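Local structure of alpha-glucosidase (6PNR) at residues 336-341 with 365-370; 361-366 with 413-418. The protein hydrolyses alpha-glycosidic bonds as a family 31 glycoside hydrolase, probably acting as a sulfoquinovosidase that releases the sulfonated sugar sulfoquinovose. One frame throughout, in Å; residues are numbered along the deposited sequence.

Overall arrangement
Both interactions belong to the family 31 TIM-barrel domain and are built around the start of helix 365-380. Their centres lie about 10 Å apart, and the two share Pro365 and Glu366. In chain order, 336-341 follows helix 328-335; the segment 361-366 then turns into helix 365-380, and 413-418 comes later, on helix 408-429. The centre of interaction 1 lies about 27 Å from that of the chain, where loop 336-341 meets the first turns of helix 365-380; that of interaction 2 lies at about 18 Å, where the turn ahead of that helix meets helix 408-429. Phe368 touches Leu362 and Leu418, and a probable backbone hydrogen bond joins Tyr338 to Asp361, so this helix start ties loop 336-341 to helix 408-429.

Interaction 1: 336-341 with 365-370; sequences KGYFAT and PEAFEW. With SO4 (sulfate ion), chain F.
Tyr338 lays its ring across the first turn of helix 365-380 and sends one edge into Trp370. Its CG stands anti to the carbonyl carbon (chi1 -73°), which carries the ring over the helix backbone. Ala367 CA makes a CH-pi contact over one face, 4.0 Å from the ring centroid, while Lys336 CB sits over the centre of the opposite face, so the phenol is sandwiched between its own chain and the helix.

The packing is tight on the inner side. Tyr338 CB meets Ala367 CB at 3.7 Å, and Tyr338 CD2 comes within 3.4 Å of Trp370 CD2, over one face of the indole. The two ring planes are inclined at 58°, an oblique meeting. The indole NE1 is satisfied by Glu332 of the preceding helix 328-335, which also forms a salt bridge with Lys336.

The outer side is looser and polar. Glu366 OE1 stays 3.8 Å from Tyr338 OH, too far for a hydrogen bond, and the phenol donates to O2 of a sulfate, probably from the crystallisation liquor, at 2.8 Å. The extended Lys336 chain brings NZ to sulfate O3 at 2.6 Å and gives O2 a second, weak bond. The ion bridges Lys336 and Tyr338 on the more exposed side of the contact. An alanine in place of Tyr338 would probably open a gap between Lys336 and Ala367, leave the face of Trp370 without its aromatic neighbour and deprive the sulfate of its hydroxyl donor.

Gly337, with positive phi, ends helix 328-335 in a Schellman motif, and Tyr338 follows directly: a helix terminus that leads into a loop packed on the next helix of the TIM-barrel domain.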
ATOM      1  N   LYS A 336       2.306  28.731  32.177  1.00 37.58           N
ATOM      2  CA  LYS A 336       0.939  28.587  32.655  1.00 37.67           C
ATOM      3  C   LYS A 336       0.377  27.186  32.462  1.00 32.94           C
ATOM      4  O   LYS A 336      -0.791  26.957  32.794  1.00 40.72           O
ATOM      5  CB  LYS A 336       0.039  29.620  31.963  1.00 34.06           C
ATOM      6  CG  LYS A 336       0.516  31.045  32.179  1.00 37.25           C
ATOM      7  CD  LYS A 336      -0.374  32.077  31.515  1.00 44.11           C
ATOM      8  CE  LYS A 336       0.094  33.486  31.869  1.00 40.91           C
ATOM      9  NZ  LYS A 336      -0.783  34.544  31.292  1.00 46.85           N
ATOM     10  N   GLY A 337       1.164  26.250  31.948  1.00 31.39           N
ATOM     11  CA  GLY A 337       0.709  24.877  31.780  1.00 34.46           C
ATOM     12  C   GLY A 337      -0.409  24.708  30.770  1.00 35.49           C
ATOM     13  O   GLY A 337      -1.324  23.911  30.996  1.00 36.08           O
ATOM     14  N   TYR A 338      -0.344  25.420  29.647  1.00 35.50           N
ATOM     15  CA  TYR A 338      -1.428  25.442  28.672  1.00 35.67           C
ATOM     16  C   TYR A 338      -1.194  24.517  27.483  1.00 35.09           C
ATOM     17  O   TYR A 338      -1.934  24.605  26.499  1.00 37.53           O
ATOM     18  CB  TYR A 338      -1.652  26.868  28.177  1.00 30.20           C
ATOM     19  CG  TYR A 338      -2.317  27.780  29.188  1.00 40.31           C
ATOM     20  CD1 TYR A 338      -2.882  27.267  30.353  1.00 41.12           C
ATOM     21  CD2 TYR A 338      -2.397  29.156  28.968  1.00 35.29           C
ATOM     22  CE1 TYR A 338      -3.498  28.101  31.278  1.00 37.52           C
ATOM     23  CE2 TYR A 338      -3.017  29.998  29.887  1.00 39.89           C
ATOM     24  CZ  TYR A 338      -3.562  29.460  31.038  1.00 41.90           C
ATOM     25  OH  TYR A 338      -4.171  30.279  31.952  1.00 41.11           O
ATOM     26  N   PHE A 339      -0.201  23.632  27.547  1.00 34.58           N
ATOM     27  CA  PHE A 339       0.096  22.709  26.462  1.00 36.04           C
ATOM     28  C   PHE A 339      -0.345  21.295  26.817  1.00 38.07           C
ATOM     29  O   PHE A 339      -0.308  20.887  27.983  1.00 38.40           O
ATOM     30  CB  PHE A 339       1.598  22.700  26.135  1.00 35.97           C
ATOM     31  CG  PHE A 339       2.100  23.975  25.501  1.00 36.14           C
ATOM     32  CD1 PHE A 339       1.553  24.442  24.315  1.00 32.69           C
ATOM     33  CD2 PHE A 339       3.149  24.686  26.073  1.00 37.41           C
ATOM     34  CE1 PHE A 339       2.031  25.616  23.720  1.00 32.90           C
ATOM     35  CE2 PHE A 339       3.622  25.851  25.493  1.00 32.15           C
ATOM     36  CZ  PHE A 339       3.063  26.317  24.312  1.00 35.27           C
ATOM     37  N   ALA A 340      -0.742  20.542  25.795  1.00 35.90           N
ATOM     38  CA  ALA A 340      -0.931  19.104  25.964  1.00 37.19           C
ATOM     39  C   ALA A 340       0.364  18.443  26.432  1.00 34.63           C
ATOM     40  O   ALA A 340       1.466  18.835  26.039  1.00 35.50           O
ATOM     41  CB  ALA A 340      -1.392  18.474  24.652  1.00 34.22           C
ATOM     42  N   THR A 341       0.225  17.410  27.261  1.00 35.85           N
ATOM     43  CA  THR A 341       1.357  16.798  27.945  1.00 36.06           C
ATOM     44  C   THR A 341       1.447  15.312  27.632  1.00 40.09           C
ATOM     45  O   THR A 341       0.491  14.691  27.164  1.00 42.97           O
ATOM     46  CB  THR A 341       1.252  16.984  29.466  1.00 42.97           C
ATOM     47  OG1 THR A 341      -0.038  16.539  29.911  1.00 42.13           O
ATOM     48  CG2 THR A 341       1.426  18.443  29.833  1.00 35.17           C
ATOM     49  N   PRO A 365     -10.310  24.856  29.256  1.00 39.31           N
ATOM     50  CA  PRO A 365     -10.982  26.151  29.055  1.00 31.74           C
ATOM     51  C   PRO A 365     -10.081  27.344  29.317  1.00 33.93           C
ATOM     52  O   PRO A 365     -10.207  28.360  28.619  1.00 31.41           O
ATOM     53  CB  PRO A 365     -12.158  26.097  30.041  1.00 33.91           C
ATOM     54  CG  PRO A 365     -12.396  24.631  30.266  1.00 33.34           C
ATOM     55  CD  PRO A 365     -11.039  23.993  30.204  1.00 40.24           C
ATOM     56  N   GLU A 366      -9.166  27.249  30.284  1.00 33.29           N
ATOM     57  CA  GLU A 366      -8.250  28.352  30.559  1.00 32.07           C
ATOM     58  C   GLU A 366      -7.309  28.595  29.383  1.00 36.25           C
ATOM     59  O   GLU A 366      -7.091  29.743  28.972  1.00 33.69           O
ATOM     60  CB  GLU A 366      -7.454  28.069  31.833  1.00 36.27           C
ATOM     61  CG  GLU A 366      -8.313  27.904  33.076  1.00 48.86           C
ATOM     62  CD  GLU A 366      -7.514  28.028  34.362  1.00 50.38           C
ATOM     63  OE1 GLU A 366      -6.271  28.112  34.289  1.00 56.47           O
ATOM     64  OE2 GLU A 366      -8.136  28.048  35.444  1.00 61.98           O
ATOM     65  N   ALA A 367      -6.738  27.521  28.834  1.00 32.88           N
ATOM     66  CA  ALA A 367      -5.888  27.646  27.653  1.00 30.84           C
ATOM     67  C   ALA A 367      -6.678  28.143  26.445  1.00 30.92           C
ATOM     68  O   ALA A 367      -6.171  28.949  25.660  1.00 32.89           O
ATOM     69  CB  ALA A 367      -5.221  26.303  27.357  1.00 30.58           C
ATOM     70  N   PHE A 368      -7.927  27.685  26.290  1.00 33.17           N
ATOM     71  CA  PHE A 368      -8.787  28.140  25.196  1.00 34.15           C
ATOM     72  C   PHE A 368      -9.003  29.650  25.257  1.00 36.53           C
ATOM     73  O   PHE A 368      -8.767  30.364  24.274  1.00 34.96           O
ATOM     74  CB  PHE A 368     -10.118  27.372  25.254  1.00 34.48           C
ATOM     75  CG  PHE A 368     -11.073  27.644  24.103  1.00 37.22           C
ATOM     76  CD1 PHE A 368     -12.046  28.626  24.208  1.00 33.64           C
ATOM     77  CD2 PHE A 368     -11.045  26.868  22.953  1.00 30.35           C
ATOM     78  CE1 PHE A 368     -12.952  28.854  23.167  1.00 34.59           C
ATOM     79  CE2 PHE A 368     -11.934  27.105  21.903  1.00 28.82           C
ATOM     80  CZ  PHE A 368     -12.892  28.078  22.012  1.00 29.28           C
ATOM     81  N   GLU A 369      -9.425  30.163  26.418  1.00 33.87           N
ATOM     82  CA  GLU A 369      -9.607  31.605  26.577  1.00 35.87           C
ATOM     83  C   GLU A 369      -8.296  32.359  26.385  1.00 30.91           C
ATOM     84  O   GLU A 369      -8.271  33.439  25.783  1.00 31.68           O
ATOM     85  CB  GLU A 369     -10.200  31.905  27.957  1.00 38.50           C
ATOM     86  CG  GLU A 369     -11.627  31.440  28.103  1.00 42.50           C
ATOM     87  CD  GLU A 369     -12.550  32.182  27.161  1.00 43.88           C
ATOM     88  OE1 GLU A 369     -12.396  33.417  27.048  1.00 42.10           O
ATOM     89  OE2 GLU A 369     -13.409  31.535  26.524  1.00 44.36           O
ATOM     90  N   TRP A 370      -7.195  31.804  26.889  1.00 31.31           N
ATOM     91  CA  TRP A 370      -5.893  32.430  26.689  1.00 34.92           C
ATOM     92  C   TRP A 370      -5.586  32.592  25.204  1.00 31.70           C
ATOM     93  O   TRP A 370      -5.140  33.658  24.765  1.00 34.37           O
ATOM     94  CB  TRP A 370      -4.816  31.592  27.380  1.00 35.41           C
ATOM     95  CG  TRP A 370      -3.391  32.038  27.176  1.00 32.98           C
ATOM     96  CD1 TRP A 370      -2.778  33.115  27.747  1.00 40.99           C
ATOM     97  CD2 TRP A 370      -2.385  31.376  26.387  1.00 34.57           C
ATOM     98  NE1 TRP A 370      -1.458  33.177  27.349  1.00 39.70           N
ATOM     99  CE2 TRP A 370      -1.194  32.121  26.517  1.00 37.75           C
ATOM    100  CE3 TRP A 370      -2.380  30.231  25.581  1.00 31.12           C
ATOM    101  CZ2 TRP A 370      -0.007  31.758  25.868  1.00 37.22           C
ATOM    102  CZ3 TRP A 370      -1.194  29.869  24.938  1.00 30.51           C
ATOM    103  CH2 TRP A 370      -0.028  30.631  25.088  1.00 36.96           C
TER
HETATM  104  S   SO4 F 704      -4.272  34.103  31.759  1.00 70.68           S
HETATM  105  O1  SO4 F 704      -5.282  33.665  30.798  1.00 63.74           O
HETATM  106  O2  SO4 F 704      -3.498  32.951  32.218  1.00 66.46           O
HETATM  107  O3  SO4 F 704      -3.373  35.064  31.116  1.00 67.71           O
HETATM  108  O4  SO4 F 704      -4.921  34.734  32.909  1.00 77.43           O

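Interaction 2: 361-366 with 413-418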
ATOM      1  N   ASP A 361      -3.581  23.270  24.497  1.00 32.62           N
ATOM      2  CA  ASP A 361      -4.651  22.325  24.830  1.00 28.06           C
ATOM      3  C   ASP A 361      -5.991  23.047  24.771  1.00 29.91           C
ATOM      4  O   ASP A 361      -6.500  23.568  25.765  1.00 30.35           O
ATOM      5  CB  ASP A 361      -4.416  21.681  26.191  1.00 36.09           C
ATOM      6  CG  ASP A 361      -5.424  20.580  26.493  1.00 35.58           C
ATOM      7  OD1 ASP A 361      -6.374  20.404  25.695  1.00 34.00           O
ATOM      8  OD2 ASP A 361      -5.261  19.878  27.514  1.00 33.95           O
ATOM      9  N   LEU A 362      -6.599  23.034  23.588  1.00 28.66           N
ATOM     10  CA  LEU A 362      -7.857  23.739  23.399  1.00 31.17           C
ATOM     11  C   LEU A 362      -9.001  23.138  24.210  1.00 31.83           C
ATOM     12  O   LEU A 362     -10.063  23.756  24.281  1.00 31.66           O
ATOM     13  CB  LEU A 362      -8.221  23.755  21.916  1.00 30.81           C
ATOM     14  CG  LEU A 362      -7.240  24.505  21.012  1.00 31.56           C
ATOM     15  CD1 LEU A 362      -7.699  24.428  19.568  1.00 31.16           C
ATOM     16  CD2 LEU A 362      -7.093  25.954  21.447  1.00 28.81           C
ATOM     17  N   THR A 363      -8.823  21.959  24.803  1.00 29.97           N
ATOM     18  CA  THR A 363      -9.852  21.378  25.661  1.00 32.58           C
ATOM     19  C   THR A 363      -9.778  21.894  27.089  1.00 40.27           C
ATOM     20  O   THR A 363     -10.718  21.680  27.864  1.00 35.84           O
ATOM     21  CB  THR A 363      -9.754  19.850  25.682  1.00 30.09           C
ATOM     22  OG1 THR A 363      -8.632  19.447  26.477  1.00 33.71           O
ATOM     23  CG2 THR A 363      -9.590  19.308  24.277  1.00 34.08           C
ATOM     24  N   ASN A 364      -8.677  22.538  27.453  1.00 33.27           N
ATOM     25  CA  ASN A 364      -8.543  23.218  28.730  1.00 37.77           C
ATOM     26  C   ASN A 364      -9.186  24.588  28.579  1.00 35.15           C
ATOM     27  O   ASN A 364      -8.654  25.436  27.846  1.00 33.04           O
ATOM     28  CB  ASN A 364      -7.062  23.331  29.119  1.00 31.03           C
ATOM     29  CG  ASN A 364      -6.851  24.064  30.433  1.00 38.98           C
ATOM     30  OD1 ASN A 364      -7.699  24.836  30.874  1.00 36.44           O
ATOM     31  ND2 ASN A 364      -5.714  23.819  31.066  1.00 35.75           N
ATOM     32  N   PRO A 365     -10.310  24.856  29.256  1.00 39.31           N
ATOM     33  CA  PRO A 365     -10.982  26.151  29.055  1.00 31.74           C
ATOM     34  C   PRO A 365     -10.081  27.344  29.317  1.00 33.93           C
ATOM     35  O   PRO A 365     -10.207  28.360  28.619  1.00 31.41           O
ATOM     36  CB  PRO A 365     -12.158  26.097  30.041  1.00 33.91           C
ATOM     37  CG  PRO A 365     -12.396  24.631  30.266  1.00 33.34           C
ATOM     38  CD  PRO A 365     -11.039  23.993  30.204  1.00 40.24           C
ATOM     39  N   GLU A 366      -9.166  27.249  30.284  1.00 33.29           N
ATOM     40  CA  GLU A 366      -8.250  28.352  30.559  1.00 32.07           C
ATOM     41  C   GLU A 366      -7.309  28.595  29.383  1.00 36.25           C
ATOM     42  O   GLU A 366      -7.091  29.743  28.972  1.00 33.69           O
ATOM     43  CB  GLU A 366      -7.454  28.069  31.833  1.00 36.27           C
ATOM     44  CG  GLU A 366      -8.313  27.904  33.076  1.00 48.86           C
ATOM     45  CD  GLU A 366      -7.514  28.028  34.362  1.00 50.38           C
ATOM     46  OE1 GLU A 366      -6.271  28.112  34.289  1.00 56.47           O
ATOM     47  OE2 GLU A 366      -8.136  28.048  35.444  1.00 61.98           O
ATOM     48  N   ASN A 413      -9.835  14.161  15.649  1.00 23.84           N
ATOM     49  CA  ASN A 413     -10.753  14.740  14.674  1.00 29.46           C
ATOM     50  C   ASN A 413     -11.521  15.914  15.250  1.00 28.38           C
ATOM     51  O   ASN A 413     -12.088  16.704  14.489  1.00 23.66           O
ATOM     52  CB  ASN A 413     -11.751  13.699  14.173  1.00 28.51           C
ATOM     53  CG  ASN A 413     -11.119  12.677  13.236  1.00 29.96           C
ATOM     54  OD1 ASN A 413     -10.110  12.948  12.584  1.00 26.82           O
ATOM     55  ND2 ASN A 413     -11.729  11.498  13.157  1.00 26.18           N
ATOM     56  N   HIS A 414     -11.567  16.026  16.576  1.00 29.61           N
ATOM     57  CA  HIS A 414     -12.262  17.136  17.206  1.00 24.92           C
ATOM     58  C   HIS A 414     -11.471  18.430  17.089  1.00 30.12           C
ATOM     59  O   HIS A 414     -12.069  19.510  17.089  1.00 26.20           O
ATOM     60  CB  HIS A 414     -12.515  16.825  18.681  1.00 31.06           C
ATOM     61  CG  HIS A 414     -13.498  17.751  19.332  1.00 36.91           C
ATOM     62  ND1 HIS A 414     -13.574  17.912  20.699  1.00 37.01           N
ATOM     63  CD2 HIS A 414     -14.450  18.559  18.803  1.00 34.44           C
ATOM     64  CE1 HIS A 414     -14.525  18.784  20.984  1.00 32.83           C
ATOM     65  NE2 HIS A 414     -15.071  19.193  19.852  1.00 35.15           N
ATOM     66  N   TRP A 415     -10.136  18.339  16.991  1.00 25.92           N
ATOM     67  CA  TRP A 415      -9.295  19.531  17.095  1.00 24.93           C
ATOM     68  C   TRP A 415      -9.650  20.628  16.100  1.00 27.14           C
ATOM     69  O   TRP A 415      -9.722  21.801  16.515  1.00 26.50           O
ATOM     70  CB  TRP A 415      -7.821  19.145  16.957  1.00 28.51           C
ATOM     71  CG  TRP A 415      -6.958  19.871  17.921  1.00 29.15           C
ATOM     72  CD1 TRP A 415      -6.114  20.908  17.655  1.00 29.19           C
ATOM     73  CD2 TRP A 415      -6.869  19.627  19.327  1.00 33.55           C
ATOM     74  NE1 TRP A 415      -5.495  21.318  18.812  1.00 31.97           N
ATOM     75  CE2 TRP A 415      -5.942  20.549  19.853  1.00 30.44           C
ATOM     76  CE3 TRP A 415      -7.482  18.714  20.193  1.00 30.90           C
ATOM     77  CZ2 TRP A 415      -5.610  20.588  21.207  1.00 30.69           C
ATOM     78  CZ3 TRP A 415      -7.156  18.753  21.538  1.00 32.48           C
ATOM     79  CH2 TRP A 415      -6.229  19.689  22.032  1.00 31.19           C
ATOM     80  N   PRO A 416      -9.856  20.347  14.805  1.00 28.01           N
ATOM     81  CA  PRO A 416     -10.166  21.439  13.870  1.00 29.02           C
ATOM     82  C   PRO A 416     -11.386  22.250  14.253  1.00 27.54           C
ATOM     83  O   PRO A 416     -11.405  23.458  13.996  1.00 27.41           O
ATOM     84  CB  PRO A 416     -10.382  20.705  12.546  1.00 26.04           C
ATOM     85  CG  PRO A 416      -9.515  19.483  12.670  1.00 25.07           C
ATOM     86  CD  PRO A 416      -9.703  19.063  14.093  1.00 29.73           C
ATOM     87  N   VAL A 417     -12.412  21.629  14.846  1.00 25.72           N
ATOM     88  CA  VAL A 417     -13.600  22.393  15.228  1.00 24.37           C
ATOM     89  C   VAL A 417     -13.353  23.183  16.511  1.00 27.66           C
ATOM     90  O   VAL A 417     -13.843  24.312  16.655  1.00 27.04           O
ATOM     91  CB  VAL A 417     -14.816  21.459  15.356  1.00 30.43           C
ATOM     92  CG1 VAL A 417     -16.069  22.255  15.758  1.00 26.61           C
ATOM     93  CG2 VAL A 417     -15.054  20.777  14.040  1.00 32.04           C
ATOM     94  N   LEU A 418     -12.599  22.612  17.465  1.00 25.19           N
ATOM     95  CA  LEU A 418     -12.196  23.400  18.633  1.00 26.03           C
ATOM     96  C   LEU A 418     -11.425  24.641  18.210  1.00 28.47           C
ATOM     97  O   LEU A 418     -11.656  25.742  18.729  1.00 27.63           O
ATOM     98  CB  LEU A 418     -11.345  22.555  19.589  1.00 25.71           C
ATOM     99  CG  LEU A 418     -12.110  21.471  20.345  1.00 32.99           C
ATOM    100  CD1 LEU A 418     -11.156  20.540  21.096  1.00 32.37           C
ATOM    101  CD2 LEU A 418     -13.105  22.114  21.296  1.00 35.58           C
TER
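Leu362 and Leu418 bring the two backbones closest, their CA atoms 6.5 Å apart, where a type I beta turn from Asp361 to Asn364 faces a turn of helix 408-429. The beta turn runs into helix 365-380, with Asn364 as its N-cap: OD1 accepts from Glu366 N at 2.9 Å. Helix 408-429 is kinked here: Pro416 has no N-H to donate, and the nitrogens of Asn413 and Val417 also lack the bond to the preceding turn. Within the family 31 TIM-barrel domain, the contact joins the entry of one helix to the flank of another.

No hydrogen bond joins the segments; the contact is mostly apolar packing, with the backbone N of Leu362 3.6 Å from Trp415 CZ2. Leu362, with CG anti to its carbonyl carbon (chi1 -63°), runs between the indole of Trp415 and the helix backbone. Its CB lies over one indole face, towards the rim, and its CD1 continues to 3.9 Å from Trp415 NE1. Leu362 CB and Leu418 CB are 4.1 Å apart. Thr363 CG2 wedges in beside them, touching Trp415 CZ3 at 3.7 Å and Leu418 CD1 at 3.8 Å.

Polar side chains of the turn bond both within it and outside. Asp361 OD2 accepts from Tyr403 N, and Thr363 OG1 is bonded to Ser404 N, tying the turn to the loop ahead of helix 408-429. Asp361 OD1, at the indole edge, closes an Asx turn with Thr363 N and takes the hydroxyl of Thr363 from the same face of the carboxylate plane, on the syn side, with OG1 2.6 Å from OD1.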